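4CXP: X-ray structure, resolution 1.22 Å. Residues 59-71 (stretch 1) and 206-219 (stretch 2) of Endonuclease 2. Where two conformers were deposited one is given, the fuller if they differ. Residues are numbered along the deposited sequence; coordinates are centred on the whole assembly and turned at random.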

# COMPACT_ATOMS: atom_id res chain seq x y z
N TYR A 59 0.78 9.42 -1.59
CA TYR A 59 0.56 9.12 -3.00
C TYR A 59 1.64 9.76 -3.86
O TYR A 59 2.53 10.47 -3.37
CB TYR A 59 -0.87 9.56 -3.42
CG TYR A 59 -1.10 11.03 -3.19
CD1 TYR A 59 -0.66 12.00 -4.10
CD2 TYR A 59 -1.71 11.48 -2.03
CE1 TYR A 59 -0.86 13.35 -3.86
CE2 TYR A 59 -1.89 12.83 -1.78
CZ TYR A 59 -1.46 13.76 -2.70
OH TYR A 59 -1.64 15.10 -2.44
N ILE A 60 1.55 9.48 -5.16
CA ILE A 60 2.35 10.10 -6.22
C ILE A 60 1.37 10.51 -7.31
O ILE A 60 0.57 9.70 -7.75
CB ILE A 60 3.38 9.14 -6.82
CG1 ILE A 60 4.41 8.74 -5.78
CG2 ILE A 60 4.06 9.78 -8.01
CD1 ILE A 60 5.23 7.52 -6.11
N ASN A 61 1.48 11.77 -7.76
CA ASN A 61 0.77 12.27 -8.92
C ASN A 61 1.66 12.18 -10.15
O ASN A 61 2.78 12.69 -10.14
CB ASN A 61 0.41 13.74 -8.73
CG ASN A 61 -0.76 13.96 -7.81
OD1 ASN A 61 -1.69 13.16 -7.77
ND2 ASN A 61 -0.74 15.06 -7.08
N THR A 62 1.15 11.59 -11.22
CA THR A 62 1.89 11.46 -12.48
C THR A 62 1.15 12.17 -13.60
O THR A 62 -0.05 12.48 -13.51
CB THR A 62 1.99 9.99 -12.93
OG1 THR A 62 0.69 9.50 -13.29
CG2 THR A 62 2.57 9.12 -11.86
N PRO A 63 1.84 12.40 -14.73
CA PRO A 63 1.17 12.83 -15.96
C PRO A 63 0.19 11.75 -16.46
O PRO A 63 0.21 10.63 -15.96
CB PRO A 63 2.33 13.03 -16.94
CG PRO A 63 3.56 13.18 -16.08
CD PRO A 63 3.30 12.30 -14.89
N ASP A 64 -0.60 12.08 -17.47
CA ASP A 64 -1.52 11.11 -18.08
C ASP A 64 -0.72 10.17 -18.99
O ASP A 64 -0.67 10.35 -20.23
CB ASP A 64 -2.59 11.81 -18.94
CG ASP A 64 -3.66 12.53 -18.15
OD1 ASP A 64 -3.54 12.75 -16.92
OD2 ASP A 64 -4.66 12.92 -18.80
N ALA A 65 -0.05 9.20 -18.38
CA ALA A 65 0.72 8.21 -19.10
C ALA A 65 0.96 7.05 -18.15
O ALA A 65 0.45 7.03 -17.05
CB ALA A 65 2.01 8.80 -19.65
N CYS A 66 1.75 6.09 -18.55
CA CYS A 66 1.95 4.87 -17.76
C CYS A 66 3.33 4.80 -17.12
O CYS A 66 3.76 3.72 -16.69
CB CYS A 66 1.67 3.65 -18.62
SG CYS A 66 -0.00 3.67 -19.32
N SER A 67 3.96 5.95 -16.96
CA SER A 67 5.31 6.01 -16.45
C SER A 67 5.41 6.75 -15.13
O SER A 67 4.62 7.65 -14.82
CB SER A 67 6.23 6.62 -17.49
OG SER A 67 6.01 7.97 -17.56
N TYR A 68 6.42 6.36 -14.37
CA TYR A 68 6.79 7.03 -13.13
C TYR A 68 8.30 7.22 -13.13
O TYR A 68 9.04 6.30 -13.45
CB TYR A 68 6.40 6.20 -11.91
CG TYR A 68 7.12 6.63 -10.66
CD1 TYR A 68 6.76 7.80 -10.00
CD2 TYR A 68 8.20 5.92 -10.17
CE1 TYR A 68 7.46 8.24 -8.88
CE2 TYR A 68 8.89 6.33 -9.05
CZ TYR A 68 8.52 7.49 -8.40
OH TYR A 68 9.18 7.91 -7.26
N GLN A 69 8.73 8.42 -12.77
CA GLN A 69 10.14 8.71 -12.52
C GLN A 69 10.23 9.58 -11.27
O GLN A 69 9.54 10.59 -11.17
CB GLN A 69 10.79 9.45 -13.70
CG GLN A 69 10.78 8.67 -15.00
CD GLN A 69 11.43 9.39 -16.15
OE1 GLN A 69 12.02 8.76 -17.05
NE2 GLN A 69 11.33 10.71 -16.16
N TYR A 70 11.09 9.19 -10.33
CA TYR A 70 11.22 9.92 -9.07
C TYR A 70 11.50 11.40 -9.30
O TYR A 70 10.83 12.27 -8.74
CB TYR A 70 12.32 9.31 -8.21
CG TYR A 70 12.48 9.95 -6.85
CD1 TYR A 70 13.24 11.10 -6.69
CD2 TYR A 70 11.87 9.41 -5.74
CE1 TYR A 70 13.37 11.70 -5.44
CE2 TYR A 70 12.00 9.99 -4.50
CZ TYR A 70 12.74 11.13 -4.35
OH TYR A 70 12.89 11.71 -3.10
N ASN A 71 12.51 11.72 -10.09
CA ASN A 71 12.86 13.13 -10.20
C ASN A 71 11.75 13.96 -10.82
O ASN A 71 11.54 15.11 -10.43
CB ASN A 71 14.20 13.31 -10.92
CG ASN A 71 15.37 12.82 -10.10
OD1 ASN A 71 15.36 12.88 -8.87
ND2 ASN A 71 16.41 12.36 -10.78
N PRO A 206 11.37 1.85 -3.24
CA PRO A 206 10.02 2.25 -3.56
C PRO A 206 9.77 2.58 -5.02
O PRO A 206 8.63 2.46 -5.48
CB PRO A 206 9.82 3.50 -2.69
CG PRO A 206 11.21 4.03 -2.48
CD PRO A 206 12.02 2.79 -2.30
N ASP A 207 10.78 3.05 -5.75
CA ASP A 207 10.54 3.45 -7.12
C ASP A 207 10.15 2.25 -8.00
O ASP A 207 9.39 2.39 -8.97
CB ASP A 207 11.74 4.20 -7.68
CG ASP A 207 12.01 5.51 -6.93
OD1 ASP A 207 11.05 6.14 -6.44
OD2 ASP A 207 13.19 5.91 -6.78
N ILE A 208 10.65 1.07 -7.65
CA ILE A 208 10.28 -0.16 -8.34
C ILE A 208 8.76 -0.38 -8.20
O ILE A 208 8.06 -0.72 -9.15
CB ILE A 208 11.06 -1.37 -7.72
CG1 ILE A 208 12.57 -1.20 -7.91
CG2 ILE A 208 10.57 -2.69 -8.30
CD1 ILE A 208 13.02 -1.06 -9.35
N TYR A 209 8.28 -0.20 -6.98
CA TYR A 209 6.91 -0.50 -6.64
C TYR A 209 5.96 0.50 -7.26
O TYR A 209 4.88 0.15 -7.76
CB TYR A 209 6.72 -0.56 -5.12
CG TYR A 209 7.83 -1.28 -4.36
CD1 TYR A 209 8.59 -2.29 -4.95
CD2 TYR A 209 8.11 -0.95 -3.06
CE1 TYR A 209 9.62 -2.91 -4.29
CE2 TYR A 209 9.14 -1.58 -2.37
CZ TYR A 209 9.88 -2.56 -2.99
OH TYR A 209 10.91 -3.20 -2.32
N ALA A 210 6.37 1.76 -7.27
CA ALA A 210 5.59 2.80 -7.90
C ALA A 210 5.47 2.62 -9.40
O ALA A 210 4.42 2.82 -9.98
CB ALA A 210 6.15 4.17 -7.56
N SER A 211 6.57 2.22 -10.04
CA SER A 211 6.54 1.99 -11.50
C SER A 211 5.61 0.86 -11.87
O SER A 211 4.87 0.97 -12.85
CB SER A 211 7.95 1.75 -12.02
OG SER A 211 8.67 2.95 -12.04
N GLU A 212 5.59 -0.21 -11.08
CA GLU A 212 4.60 -1.28 -11.27
C GLU A 212 3.19 -0.74 -11.11
O GLU A 212 2.27 -1.17 -11.81
CB GLU A 212 4.79 -2.38 -10.22
CG GLU A 212 6.09 -3.18 -10.27
CD GLU A 212 6.38 -3.96 -9.01
OE1 GLU A 212 5.74 -3.70 -7.98
OE2 GLU A 212 7.28 -4.86 -9.05
N GLY A 213 3.01 0.12 -10.12
CA GLY A 213 1.69 0.62 -9.77
C GLY A 213 1.05 1.47 -10.82
O GLY A 213 -0.13 1.29 -11.11
N ILE A 214 1.79 2.41 -11.41
CA ILE A 214 1.19 3.22 -12.47
C ILE A 214 0.87 2.34 -13.68
O ILE A 214 -0.14 2.55 -14.36
CB ILE A 214 2.05 4.44 -12.82
CG1 ILE A 214 1.43 5.27 -13.95
CG2 ILE A 214 3.44 4.07 -13.27
CD1 ILE A 214 0.13 5.93 -13.65
N GLN A 215 1.69 1.33 -13.95
CA GLN A 215 1.39 0.41 -15.05
C GLN A 215 0.07 -0.32 -14.77
O GLN A 215 -0.78 -0.44 -15.64
CB GLN A 215 2.56 -0.54 -15.27
CG GLN A 215 2.46 -1.34 -16.55
CD GLN A 215 2.51 -0.49 -17.79
OE1 GLN A 215 3.48 0.26 -18.01
NE2 GLN A 215 1.51 -0.59 -18.61
N ALA A 216 -0.12 -0.76 -13.52
CA ALA A 216 -1.38 -1.38 -13.11
C ALA A 216 -2.55 -0.41 -13.17
O ALA A 216 -3.67 -0.79 -13.53
CB ALA A 216 -1.28 -1.96 -11.71
N ALA A 217 -2.31 0.85 -12.82
CA ALA A 217 -3.36 1.85 -12.92
C ALA A 217 -3.85 1.93 -14.36
O ALA A 217 -5.06 1.96 -14.63
CB ALA A 217 -2.87 3.20 -12.43
N CYS A 218 -2.91 1.95 -15.32
CA CYS A 218 -3.26 1.99 -16.74
C CYS A 218 -3.99 0.76 -17.21
O CYS A 218 -5.02 0.85 -17.88
CB CYS A 218 -2.00 2.15 -17.61
SG CYS A 218 -1.34 3.82 -17.66
N ASP A 219 -3.42 -0.40 -16.91
CA ASP A 219 -3.89 -1.64 -17.52
C ASP A 219 -5.08 -2.27 -16.83
O ASP A 219 -5.79 -3.06 -17.44
CB ASP A 219 -2.76 -2.66 -17.58
CG ASP A 219 -1.58 -2.22 -18.42
OD1 ASP A 219 -1.79 -1.55 -19.46
OD2 ASP A 219 -0.45 -2.57 -18.06
O HOH W 1 5.64 2.26 -15.23
O HOH W 2 7.81 3.88 -15.29

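Stretch 2 is a helix. The short strand 60–62 of stretch 1 runs in the same general direction as the helix, with Ile-60 at Ala-210 and Thr-62 at Ile-214; the chain then turns back, and residues 66–70 pass along the helix in the opposite sense before a new helix begins at Tyr-70. Cys-66 lies nearest Gln-215, Tyr-68 nearest Ser-211 and Tyr-70 nearest Asp-207, so two residues of stretch 1 span four of the helix, about one turn. Three residues, Cys-66, Tyr-68 and Ile-214, account for about half of the 531 Å² buried.

Cys-66 fixes one end covalently. Its SG lies 2.1 Å from SG of Cys-218 in a disulfide with a chi3 of -107°. The carbonyl of Cys-66 accepts a hydrogen bond from water 1 (2.8 Å to Cys-66 O), which also donates to Ser-211 O (2.8 Å) and so joins the two backbones.

Tyr-68 points toward the helix and lies along it. Ala-210 CB sits over one ring face, 3.9 Å from the centroid, in a CH-pi contact, while the hydroxyl reaches past to donate a hydrogen bond to the carboxylate of Asp-207 (OH to OD1, 2.7 Å). The small alanine also receives Ile-60, whose CD1 is 3.8 Å from Ala-210 CB.

Between these anchors, Ile-214 fills the gap: its CG2 packs against Tyr-68 CB at 3.9 Å, and its CD1 approaches Thr-62 OG1 at 3.6 Å.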